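Local coordinates for protein transferrin (Manduca sexta, PDB 6WB6) that binds a single ferric ion per molecule together with a carbonate anion and transports iron as a secreted glycoprotein of an insect, at residues P435-A440 / T577-M582; V441-T446 / N555-L560; C460-S465 / A542-A547. All coordinates share one frame; numbering follows the deposited sequence.

Interaction 1 of 3, residues P435-A440 / T577-M582; sequences PNYAVA and TCNVAM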
ATOM      1  N   PRO A 435      11.756   9.448   6.003  1.00 17.05           N
ATOM      2  CA  PRO A 435      12.914   9.574   5.106  1.00 27.13           C
ATOM      3  C   PRO A 435      14.188   9.544   5.925  1.00 26.78           C
ATOM      4  O   PRO A 435      14.157   9.701   7.143  1.00 22.33           O
ATOM      5  CB  PRO A 435      12.718  10.932   4.433  1.00 29.94           C
ATOM      6  CG  PRO A 435      11.292  11.310   4.719  1.00 32.27           C
ATOM      7  CD  PRO A 435      10.947  10.681   6.009  1.00 22.26           C
ATOM      8  N   ASN A 436      15.315   9.320   5.257  1.00 23.05           N
ATOM      9  CA  ASN A 436      16.591   9.507   5.929  1.00 20.86           C
ATOM     10  C   ASN A 436      16.788  10.980   6.248  1.00 25.71           C
ATOM     11  O   ASN A 436      16.246  11.856   5.571  1.00 23.46           O
ATOM     12  CB  ASN A 436      17.740   9.020   5.063  1.00 19.51           C
ATOM     13  CG  ASN A 436      17.712   7.523   4.862  1.00 24.00           C
ATOM     14  OD1 ASN A 436      17.502   6.760   5.810  1.00 20.97           O
ATOM     15  ND2 ASN A 436      17.866   7.098   3.618  1.00 24.06           N
ATOM     16  N   TYR A 437      17.575  11.245   7.287  1.00 22.65           N
ATOM     17  CA  TYR A 437      17.993  12.596   7.627  1.00 22.32           C
ATOM     18  C   TYR A 437      19.508  12.698   7.640  1.00 28.45           C
ATOM     19  O   TYR A 437      20.209  11.794   8.111  1.00 20.79           O
ATOM     20  CB  TYR A 437      17.457  13.018   8.989  1.00 25.62           C
ATOM     21  CG  TYR A 437      15.984  13.323   8.965  1.00 24.15           C
ATOM     22  CD1 TYR A 437      15.058  12.328   8.695  1.00 29.96           C
ATOM     23  CD2 TYR A 437      15.523  14.599   9.191  1.00 21.49           C
ATOM     24  CE1 TYR A 437      13.712  12.611   8.666  1.00 31.07           C
ATOM     25  CE2 TYR A 437      14.184  14.889   9.166  1.00 21.22           C
ATOM     26  CZ  TYR A 437      13.284  13.894   8.905  1.00 23.38           C
ATOM     27  OH  TYR A 437      11.942  14.169   8.886  1.00 31.39           O
ATOM     28  N   ALA A 438      20.003  13.812   7.128  1.00 18.30           N
ATOM     29  CA  ALA A 438      21.384  14.182   7.380  1.00 23.73           C
ATOM     30  C   ALA A 438      21.499  14.692   8.808  1.00 25.10           C
ATOM     31  O   ALA A 438      20.772  15.608   9.215  1.00 21.07           O
ATOM     32  CB  ALA A 438      21.849  15.246   6.389  1.00 22.38           C
ATOM     33  N   VAL A 439      22.390  14.097   9.588  1.00 20.60           N
ATOM     34  CA  VAL A 439      22.512  14.471  10.988  1.00 21.82           C
ATOM     35  C   VAL A 439      23.957  14.820  11.281  1.00 21.66           C
ATOM     36  O   VAL A 439      24.840  14.699  10.429  1.00 25.39           O
ATOM     37  CB  VAL A 439      22.015  13.379  11.953  1.00 22.42           C
ATOM     38  CG1 VAL A 439      20.637  12.923  11.532  1.00 23.81           C
ATOM     39  CG2 VAL A 439      22.982  12.204  12.022  1.00 28.42           C
ATOM     40  N   ALA A 440      24.157  15.330  12.495  1.00 30.30           N
ATOM     41  CA  ALA A 440      25.449  15.766  13.010  1.00 32.66           C
ATOM     42  C   ALA A 440      25.706  14.991  14.290  1.00 32.68           C
ATOM     43  O   ALA A 440      25.051  15.246  15.309  1.00 20.47           O
ATOM     44  CB  ALA A 440      25.465  17.263  13.284  1.00 27.19           C
ATOM     45  N   THR A 577      14.064  14.790  14.406  1.00 30.86           N
ATOM     46  CA  THR A 577      13.889  16.151  14.910  1.00 39.00           C
ATOM     47  C   THR A 577      15.192  16.770  15.416  1.00 29.98           C
ATOM     48  O   THR A 577      15.170  17.890  15.945  1.00 26.31           O
ATOM     49  CB  THR A 577      12.835  16.180  16.028  1.00 36.55           C
ATOM     50  OG1 THR A 577      13.318  15.448  17.160  1.00 28.38           O
ATOM     51  CG2 THR A 577      11.521  15.577  15.540  1.00 31.35           C
ATOM     52  N   CYS A 578      16.318  16.078  15.256  1.00 31.50           N
ATOM     53  CA  CYS A 578      17.636  16.517  15.728  1.00 38.19           C
ATOM     54  C   CYS A 578      18.594  16.203  14.585  1.00 26.93           C
ATOM     55  O   CYS A 578      19.129  15.091  14.510  1.00 26.06           O
ATOM     56  CB  CYS A 578      18.061  15.807  17.011  1.00 30.36           C
ATOM     57  SG  CYS A 578      19.650  16.407  17.657  1.00 37.51           S
ATOM     58  N   ASN A 579      18.794  17.174  13.701  1.00 20.77           N
ATOM     59  CA  ASN A 579      19.377  16.875  12.406  1.00 26.10           C
ATOM     60  C   ASN A 579      19.901  18.159  11.786  1.00 28.55           C
ATOM     61  O   ASN A 579      19.770  19.246  12.350  1.00 28.21           O
ATOM     62  CB  ASN A 579      18.348  16.233  11.484  1.00 28.24           C
ATOM     63  CG  ASN A 579      17.103  17.109  11.301  1.00 26.94           C
ATOM     64  OD1 ASN A 579      17.162  18.175  10.674  1.00 26.32           O
ATOM     65  ND2 ASN A 579      15.971  16.657  11.848  1.00 28.99           N
ATOM     66  N   VAL A 580      20.474  18.016  10.599  1.00 25.63           N
ATOM     67  CA  VAL A 580      20.845  19.138   9.765  1.00 28.09           C
ATOM     68  C   VAL A 580      19.801  19.388   8.695  1.00 27.79           C
ATOM     69  O   VAL A 580      19.307  20.503   8.553  1.00 28.67           O
ATOM     70  CB  VAL A 580      22.231  18.908   9.130  1.00 23.87           C
ATOM     71  CG1 VAL A 580      22.696  20.193   8.468  1.00 22.22           C
ATOM     72  CG2 VAL A 580      23.220  18.432  10.170  1.00 29.47           C
ATOM     73  N   ALA A 581      19.468  18.356   7.925  1.00 26.60           N
ATOM     74  CA  ALA A 581      18.431  18.455   6.915  1.00 22.45           C
ATOM     75  C   ALA A 581      17.817  17.086   6.723  1.00 27.64           C
ATOM     76  O   ALA A 581      18.482  16.059   6.898  1.00 22.57           O
ATOM     77  CB  ALA A 581      18.981  18.964   5.563  1.00 22.98           C
ATOM     78  N   MET A 582      16.556  17.083   6.327  1.00 13.88           N
ATOM     79  CA  MET A 582      15.965  15.873   5.802  1.00 22.79           C
ATOM     80  C   MET A 582      16.638  15.516   4.484  1.00 20.39           C
ATOM     81  O   MET A 582      17.002  16.395   3.699  1.00 24.67           O
ATOM     82  CB  MET A 582      14.468  16.066   5.598  1.00 30.60           C
ATOM     83  CG  MET A 582      13.757  14.769   5.282  1.00 26.71           C
ATOM     84  SD  MET A 582      11.993  14.996   5.111  1.00 38.20           S
ATOM     85  CE  MET A 582      11.967  15.510   3.418  1.00 20.72           C
TER
HETATM   86  O   HOH W   1      21.923  15.955  14.181  1.00 26.75           O

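Interaction 2 of 3, residues V441-T446 / N555-L560; sequences VVKKGT and NQYELL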
ATOM      1  N   VAL A 441      26.655  14.056  14.232  1.00 22.98           N
ATOM      2  CA  VAL A 441      26.948  13.161  15.344  1.00 22.41           C
ATOM      3  C   VAL A 441      28.102  13.755  16.141  1.00 25.75           C
ATOM      4  O   VAL A 441      29.125  14.157  15.559  1.00 21.73           O
ATOM      5  CB  VAL A 441      27.294  11.751  14.831  1.00 23.79           C
ATOM      6  CG1 VAL A 441      27.516  10.792  15.977  1.00 31.18           C
ATOM      7  CG2 VAL A 441      26.202  11.237  13.892  1.00 18.00           C
ATOM      8  N   VAL A 442      27.924  13.839  17.464  1.00 21.61           N
ATOM      9  CA  VAL A 442      28.939  14.326  18.394  1.00 30.30           C
ATOM     10  C   VAL A 442      29.110  13.300  19.514  1.00 28.15           C
ATOM     11  O   VAL A 442      28.224  12.494  19.779  1.00 21.68           O
ATOM     12  CB  VAL A 442      28.586  15.708  18.988  1.00 26.50           C
ATOM     13  CG1 VAL A 442      28.794  16.803  17.937  1.00 26.39           C
ATOM     14  CG2 VAL A 442      27.131  15.749  19.539  1.00 28.25           C
ATOM     15  N   LYS A 443      30.283  13.317  20.151  1.00 36.47           N
ATOM     16  CA  LYS A 443      30.475  12.531  21.361  1.00 30.31           C
ATOM     17  C   LYS A 443      29.671  13.135  22.504  1.00 30.02           C
ATOM     18  O   LYS A 443      29.468  14.348  22.575  1.00 27.55           O
ATOM     19  CB  LYS A 443      31.946  12.475  21.753  1.00 32.24           C
ATOM     20  CG  LYS A 443      32.805  11.672  20.797  1.00 37.48           C
ATOM     21  CD  LYS A 443      34.087  11.199  21.444  1.00 30.08           C
ATOM     22  CE  LYS A 443      34.886  10.374  20.446  1.00 27.02           C
ATOM     23  NZ  LYS A 443      36.229   9.950  20.913  1.00 28.78           N
ATOM     24  N   LYS A 444      29.200  12.283  23.405  1.00 34.44           N
ATOM     25  CA  LYS A 444      28.470  12.808  24.541  1.00 28.67           C
ATOM     26  C   LYS A 444      29.380  13.714  25.349  1.00 30.03           C
ATOM     27  O   LYS A 444      30.561  13.426  25.535  1.00 30.59           O
ATOM     28  CB  LYS A 444      27.928  11.679  25.415  1.00 47.46           C
ATOM     29  CG  LYS A 444      26.696  11.017  24.829  1.00 45.82           C
ATOM     30  CD  LYS A 444      25.867  10.319  25.877  1.00 46.41           C
ATOM     31  CE  LYS A 444      24.882   9.358  25.221  1.00 41.26           C
ATOM     32  NZ  LYS A 444      23.929   8.768  26.195  1.00 53.70           N
ATOM     33  N   GLY A 445      28.830  14.837  25.807  1.00 36.42           N
ATOM     34  CA  GLY A 445      29.548  15.703  26.712  1.00 37.68           C
ATOM     35  C   GLY A 445      30.527  16.664  26.078  1.00 33.70           C
ATOM     36  O   GLY A 445      31.125  17.467  26.805  1.00 37.89           O
ATOM     37  N   THR A 446      30.716  16.630  24.759  1.00 32.42           N
ATOM     38  CA  THR A 446      31.570  17.646  24.165  1.00 33.58           C
ATOM     39  C   THR A 446      30.829  18.984  24.136  1.00 29.90           C
ATOM     40  O   THR A 446      29.620  19.062  24.358  1.00 26.86           O
ATOM     41  CB  THR A 446      32.046  17.243  22.765  1.00 40.17           C
ATOM     42  OG1 THR A 446      30.934  16.944  21.906  1.00 36.31           O
ATOM     43  CG2 THR A 446      32.970  16.039  22.853  1.00 39.02           C
ATOM     44  N   ASN A 555      25.494   4.698  23.567  1.00 25.66           N
ATOM     45  CA  ASN A 555      25.873   5.161  24.893  1.00 35.40           C
ATOM     46  C   ASN A 555      26.950   6.239  24.861  1.00 29.83           C
ATOM     47  O   ASN A 555      27.086   6.974  25.841  1.00 30.24           O
ATOM     48  CB  ASN A 555      26.353   3.981  25.749  1.00 33.24           C
ATOM     49  CG  ASN A 555      25.306   2.911  25.890  1.00 30.16           C
ATOM     50  OD1 ASN A 555      24.108   3.196  25.949  1.00 36.42           O
ATOM     51  ND2 ASN A 555      25.745   1.666  25.914  1.00 38.20           N
ATOM     52  N   GLN A 556      27.706   6.369  23.768  1.00 36.94           N
ATOM     53  CA  GLN A 556      28.808   7.332  23.720  1.00 36.14           C
ATOM     54  C   GLN A 556      28.551   8.532  22.816  1.00 29.47           C
ATOM     55  O   GLN A 556      29.232   9.550  22.969  1.00 43.82           O
ATOM     56  CB  GLN A 556      30.102   6.644  23.253  1.00 40.73           C
ATOM     57  CG  GLN A 556      30.445   5.395  24.029  1.00 36.69           C
ATOM     58  CD  GLN A 556      31.568   4.604  23.377  1.00 45.18           C
ATOM     59  OE1 GLN A 556      32.506   5.174  22.837  1.00 50.20           O
ATOM     60  NE2 GLN A 556      31.463   3.280  23.414  1.00 51.04           N
ATOM     61  N   TYR A 557      27.588   8.447  21.906  1.00 30.93           N
ATOM     62  CA  TYR A 557      27.379   9.448  20.874  1.00 29.71           C
ATOM     63  C   TYR A 557      25.970  10.012  20.938  1.00 33.09           C
ATOM     64  O   TYR A 557      25.033   9.360  21.417  1.00 23.95           O
ATOM     65  CB  TYR A 557      27.625   8.863  19.501  1.00 22.24           C
ATOM     66  CG  TYR A 557      29.053   8.482  19.329  1.00 27.04           C
ATOM     67  CD1 TYR A 557      29.988   9.416  18.915  1.00 30.71           C
ATOM     68  CD2 TYR A 557      29.485   7.191  19.600  1.00 34.32           C
ATOM     69  CE1 TYR A 557      31.313   9.078  18.756  1.00 31.31           C
ATOM     70  CE2 TYR A 557      30.821   6.836  19.437  1.00 34.66           C
ATOM     71  CZ  TYR A 557      31.730   7.791  19.016  1.00 37.58           C
ATOM     72  OH  TYR A 557      33.064   7.475  18.855  1.00 34.35           O
ATOM     73  N   GLU A 558      25.847  11.247  20.460  1.00 22.63           N
ATOM     74  CA  GLU A 558      24.597  11.983  20.464  1.00 30.63           C
ATOM     75  C   GLU A 558      24.450  12.677  19.125  1.00 27.53           C
ATOM     76  O   GLU A 558      25.406  12.793  18.354  1.00 26.97           O
ATOM     77  CB  GLU A 558      24.572  13.034  21.575  1.00 30.38           C
ATOM     78  CG  GLU A 558      23.884  12.649  22.840  1.00 42.87           C
ATOM     79  CD  GLU A 558      24.219  13.644  23.928  1.00 40.07           C
ATOM     80  OE1 GLU A 558      25.087  14.512  23.663  1.00 36.06           O
ATOM     81  OE2 GLU A 558      23.643  13.558  25.029  1.00 57.72           O
ATOM     82  N   LEU A 559      23.256  13.198  18.879  1.00 27.54           N
ATOM     83  CA  LEU A 559      23.013  14.057  17.730  1.00 26.35           C
ATOM     84  C   LEU A 559      23.016  15.507  18.175  1.00 32.02           C
ATOM     85  O   LEU A 559      22.491  15.836  19.238  1.00 26.54           O
ATOM     86  CB  LEU A 559      21.689  13.708  17.065  1.00 28.29           C
ATOM     87  CG  LEU A 559      21.648  12.234  16.660  1.00 27.04           C
ATOM     88  CD1 LEU A 559      20.303  11.876  16.022  1.00 27.39           C
ATOM     89  CD2 LEU A 559      22.834  11.911  15.717  1.00 21.42           C
ATOM     90  N   LEU A 560      23.660  16.348  17.379  1.00 24.58           N
ATOM     91  CA  LEU A 560      23.644  17.797  17.552  1.00 27.04           C
ATOM     92  C   LEU A 560      22.488  18.344  16.732  1.00 31.74           C
ATOM     93  O   LEU A 560      22.518  18.269  15.498  1.00 22.44           O
ATOM     94  CB  LEU A 560      24.972  18.394  17.088  1.00 28.85           C
ATOM     95  CG  LEU A 560      25.126  19.909  17.098  1.00 24.55           C
ATOM     96  CD1 LEU A 560      25.014  20.387  18.526  1.00 25.23           C
ATOM     97  CD2 LEU A 560      26.449  20.322  16.471  1.00 27.01           C
TER

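Interaction 3 of 3, residues C460-S465 / A542-A547; sequences CHSSYS and AFVSSA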
ATOM      1  N   CYS A 460      34.210  15.467  10.450  1.00 30.49           N
ATOM      2  CA  CYS A 460      34.243  14.202   9.739  1.00 29.53           C
ATOM      3  C   CYS A 460      32.985  14.151   8.899  1.00 27.08           C
ATOM      4  O   CYS A 460      31.931  14.613   9.341  1.00 30.67           O
ATOM      5  CB  CYS A 460      34.278  13.009  10.705  1.00 31.54           C
ATOM      6  SG  CYS A 460      35.588  13.047  11.924  1.00 38.77           S
ATOM      7  N   HIS A 461      33.086  13.612   7.690  1.00 25.00           N
ATOM      8  CA  HIS A 461      31.948  13.597   6.787  1.00 21.68           C
ATOM      9  C   HIS A 461      31.806  12.230   6.145  1.00 24.26           C
ATOM     10  O   HIS A 461      32.791  11.528   5.933  1.00 24.36           O
ATOM     11  CB  HIS A 461      32.075  14.626   5.642  1.00 30.68           C
ATOM     12  CG  HIS A 461      32.145  16.056   6.078  1.00 31.56           C
ATOM     13  ND1 HIS A 461      31.253  17.006   5.629  1.00 27.73           N
ATOM     14  CD2 HIS A 461      33.041  16.716   6.851  1.00 36.37           C
ATOM     15  CE1 HIS A 461      31.579  18.184   6.130  1.00 31.52           C
ATOM     16  NE2 HIS A 461      32.659  18.038   6.874  1.00 30.95           N
ATOM     17  N   SER A 462      30.567  11.875   5.819  1.00 25.26           N
ATOM     18  CA  SER A 462      30.343  10.943   4.737  1.00 24.18           C
ATOM     19  C   SER A 462      30.953  11.501   3.453  1.00 22.49           C
ATOM     20  O   SER A 462      31.351  12.667   3.371  1.00 30.66           O
ATOM     21  CB  SER A 462      28.859  10.703   4.514  1.00 19.53           C
ATOM     22  OG  SER A 462      28.321   9.964   5.565  1.00 26.49           O
ATOM     23  N   SER A 463      30.971  10.658   2.426  1.00 19.46           N
ATOM     24  CA  SER A 463      31.664  10.984   1.194  1.00 27.26           C
ATOM     25  C   SER A 463      31.078  12.225   0.527  1.00 31.24           C
ATOM     26  O   SER A 463      29.863  12.423   0.488  1.00 27.62           O
ATOM     27  CB  SER A 463      31.595   9.798   0.230  1.00 30.80           C
ATOM     28  OG  SER A 463      32.025  10.196  -1.061  1.00 41.31           O
ATOM     29  N   TYR A 464      31.963  13.051  -0.015  1.00 31.05           N
ATOM     30  CA  TYR A 464      31.604  14.230  -0.791  1.00 33.77           C
ATOM     31  C   TYR A 464      30.459  13.978  -1.772  1.00 35.70           C
ATOM     32  O   TYR A 464      29.740  14.909  -2.152  1.00 34.81           O
ATOM     33  CB  TYR A 464      32.841  14.730  -1.549  1.00 34.48           C
ATOM     34  CG  TYR A 464      32.594  15.918  -2.453  1.00 33.49           C
ATOM     35  CD1 TYR A 464      32.164  15.739  -3.751  1.00 39.89           C
ATOM     36  CD2 TYR A 464      32.811  17.216  -2.012  1.00 36.65           C
ATOM     37  CE1 TYR A 464      31.948  16.821  -4.596  1.00 44.75           C
ATOM     38  CE2 TYR A 464      32.579  18.308  -2.849  1.00 33.74           C
ATOM     39  CZ  TYR A 464      32.156  18.093  -4.136  1.00 35.43           C
ATOM     40  OH  TYR A 464      31.936  19.149  -4.980  1.00 62.59           O
ATOM     41  N   SER A 465      30.297  12.746  -2.227  1.00 34.32           N
ATOM     42  CA  SER A 465      29.204  12.448  -3.143  1.00 37.88           C
ATOM     43  C   SER A 465      27.869  12.244  -2.427  1.00 31.17           C
ATOM     44  O   SER A 465      26.875  11.931  -3.088  1.00 33.40           O
ATOM     45  CB  SER A 465      29.546  11.209  -3.983  1.00 42.37           C
ATOM     46  OG  SER A 465      29.822  10.078  -3.166  1.00 45.63           O
ATOM     47  N   ALA A 542      30.505  14.560  13.208  1.00 27.63           N
ATOM     48  CA  ALA A 542      30.430  13.749  11.995  1.00 28.63           C
ATOM     49  C   ALA A 542      29.117  14.024  11.277  1.00 24.84           C
ATOM     50  O   ALA A 542      28.050  13.735  11.817  1.00 27.27           O
ATOM     51  CB  ALA A 542      30.552  12.257  12.309  1.00 20.66           C
ATOM     52  N   PHE A 543      29.198  14.574  10.060  1.00 23.04           N
ATOM     53  CA  PHE A 543      28.024  14.763   9.199  1.00 26.98           C
ATOM     54  C   PHE A 543      27.835  13.487   8.388  1.00 24.56           C
ATOM     55  O   PHE A 543      28.526  13.245   7.388  1.00 19.19           O
ATOM     56  CB  PHE A 543      28.171  15.974   8.288  1.00 26.90           C
ATOM     57  CG  PHE A 543      28.461  17.235   9.026  1.00 28.09           C
ATOM     58  CD1 PHE A 543      27.425  18.031   9.499  1.00 34.17           C
ATOM     59  CD2 PHE A 543      29.771  17.619   9.278  1.00 26.13           C
ATOM     60  CE1 PHE A 543      27.694  19.190  10.207  1.00 23.40           C
ATOM     61  CE2 PHE A 543      30.043  18.774   9.996  1.00 29.36           C
ATOM     62  CZ  PHE A 543      29.006  19.559  10.453  1.00 26.49           C
ATOM     63  N   VAL A 544      26.881  12.680   8.823  1.00 23.36           N
ATOM     64  CA  VAL A 544      26.594  11.387   8.231  1.00 23.75           C
ATOM     65  C   VAL A 544      25.097  11.340   7.985  1.00 24.05           C
ATOM     66  O   VAL A 544      24.372  12.265   8.326  1.00 22.35           O
ATOM     67  CB  VAL A 544      27.065  10.245   9.140  1.00 18.85           C
ATOM     68  CG1 VAL A 544      28.592  10.288   9.247  1.00 23.43           C
ATOM     69  CG2 VAL A 544      26.427  10.367  10.533  1.00 21.65           C
ATOM     70  N   SER A 545      24.645  10.272   7.349  1.00 21.69           N
ATOM     71  CA  SER A 545      23.224  10.040   7.212  1.00 20.56           C
ATOM     72  C   SER A 545      22.719   9.342   8.454  1.00 21.33           C
ATOM     73  O   SER A 545      23.441   8.568   9.077  1.00 26.94           O
ATOM     74  CB  SER A 545      22.901   9.163   6.006  1.00 26.74           C
ATOM     75  OG  SER A 545      21.577   8.634   6.159  1.00 25.68           O
ATOM     76  N   SER A 546      21.444   9.566   8.767  1.00 23.61           N
ATOM     77  CA  SER A 546      20.810   8.796   9.835  1.00 30.44           C
ATOM     78  C   SER A 546      20.842   7.297   9.540  1.00 26.64           C
ATOM     79  O   SER A 546      20.911   6.481  10.466  1.00 24.20           O
ATOM     80  CB  SER A 546      19.376   9.269  10.033  1.00 26.54           C
ATOM     81  OG  SER A 546      18.632   9.079   8.862  1.00 24.05           O
ATOM     82  N   ALA A 547      20.834   6.925   8.258  1.00 23.34           N
ATOM     83  CA  ALA A 547      20.908   5.513   7.881  1.00 25.51           C
ATOM     84  C   ALA A 547      22.194   4.832   8.354  1.00 27.11           C
ATOM     85  O   ALA A 547      22.231   3.603   8.448  1.00 27.56           O
ATOM     86  CB  ALA A 547      20.773   5.388   6.359  1.00 17.67           C
TER
HETATM   87  O   HOH W   2      26.257   8.625   5.723  1.00 26.62           O

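Interaction 1 of 3, residues P435-A440 / T577-M582
Met-582 lies over one face of the Tyr-437 ring. Met-582 CG sits 3.9 Å from the centroid of the Tyr-437 ring, 17° off the normal and displaced toward the rim, a CH-pi contact. The first torsion of Met-582, with CG anti to the backbone N (chi1 -170°), carries that methylene over the ring. SD of Met-582 stands oblique to the same ring, 4.8 Å from its centroid, as a Met-aromatic contact, and also touches CG of Pro-435 at 3.8 Å. Helix 644-659 packs on Met-582 through Asp-646 and Phe-650. Asn-579 comes obliquely to the CD2-CE2 side of the ring, its ND2 3.4 Å from Tyr-437 CD2, with amide and ring planes 44° apart. ND2 also gives a hydrogen bond to Phe-575 O, which helps to fix the amide against the ring.

The backbones pair antiparallel. Ala-438 N donates to Ala-581 O at 2.7 Å, and Ala-438 O takes Val-580 N at 2.8 Å plus a weak bond from Ala-581 N. Ala-438 and Ala-581 point to the sheet face behind the tyrosine, where Phe-467, Ser-468 and Ala-472 of helix 467-479 cover Ala-438. Farther along, Val-580 CG2 meets Ala-440 CB at 4.0 Å, and a water joins Ala-440 N to Cys-578 O, next to the Cys-578–Cys-561 disulfide. With Val-580 and Ala-581 both facing Ala-438, the short strand 581-582 enters the mixed sheet of this transferrin-like domain through a classic beta bulge.

Interaction 2 of 3, residues V441-T446 / N555-L560
Lys-443 and Tyr-557 each place CG anti to their own carbonyl carbon (chi1 -69° and -66°), and their side chains run alongside each other in the same direction. CG of Lys-443 meets Tyr-557 CE1 at 3.6 Å, while its extended chain passes on to a salt bridge between NZ and Asp-537. Lys-444 has a similar first torsion but crosses Glu-558 at about a right angle, with its CG 3.7 Å from Glu-558 CD. The contact is made by the lysine's methylenes: Lys-444 NZ and Glu-558 OE2 stay 4.9 Å apart, and Glu-558 OE1 has its salt bridge with Arg-569.

Between the backbones, Val-442 N reaches Glu-558 O at 2.9 Å and Glu-558 N returns to Val-442 O at 2.8 Å, both nearly straight. Lys-444 N adds a bond to Gln-556 O. On one face Val-441 CG2 packs on Leu-559 CD2 at 3.9 Å, with Leu-534 of helix 530-535 also against Val-441; elsewhere Val-442 CG2 meets Leu-560 CB, and all four residues are buried. Strand 437-443 then leaves the pairing through a type II turn, Lys-443 to Thr-446, and the whole is an antiparallel strand pair at a solvent-facing end of a transferrin-like mixed sheet.

Interaction 3 of 3, residues C460-S465 / A542-A547
Two backbone hydrogen bonds tie Phe-543 to Cys-460 and Ser-462, the residues either side of His-461: Phe-543 N donates to Cys-460 O at 2.8 Å, and Ser-462 N to Phe-543 O at 2.9 Å, the latter at 169°. This is parallel pairing, with one residue using both its N-H and its C=O toward the neighbouring strand. Beyond the last rung, where the strands part, a water accepts from Ser-545 N. Ser-462 OG meanwhile rests 3.5 Å from Val-544 CA.

His-461 and Phe-543 run alongside one another on the same sheet face, their ring planes 39° apart. Phe-543 CD2 stands 3.7 Å above the imidazole of His-461, toward its rim. Gly-469 O holds ND1 and Ser-459 OG holds NE2, fixing the ring's rotation. An alanine in place of His-461 would probably leave Phe-543 CD2 facing a gap and Gly-469 O without this side-chain partner. On the other face Cys-460 CB meets Ala-542 CB at 4.1 Å, beside the Cys-460–Cys-533 disulfide to helix 530-535.

Main-chain bonds thus set the register, while both nitrogens of the buried imidazole have partners, and its polarity is paid for locally as its face packs on Phe-543.

Overall arrangement
All three contacts belong to one mixed sheet in the second transferrin-like half of the chain, away from the iron and carbonate site. Strand 437-443 serves interactions 1 and 2 in succession, with Ala-440 O to Leu-560 N probably bonding where they meet. Interaction 3 joins strand 542-545, which pairs antiparallel with 437-443, to 458-461, and is nested inside the loops closed by the other two. Interactions 1 and 3 are mainly buried: interaction 1 combines sulfur, ring and a bulged antiparallel pairing, whereas interaction 3 sets an imidazole against a phenyl ring beside parallel rungs. Interaction 2 runs from a buried valine-leucine patch to an exposed end with Lys-444, Asn-555 and Gln-556. Interactions 1 and 3 each hold one cysteine of a disulfide.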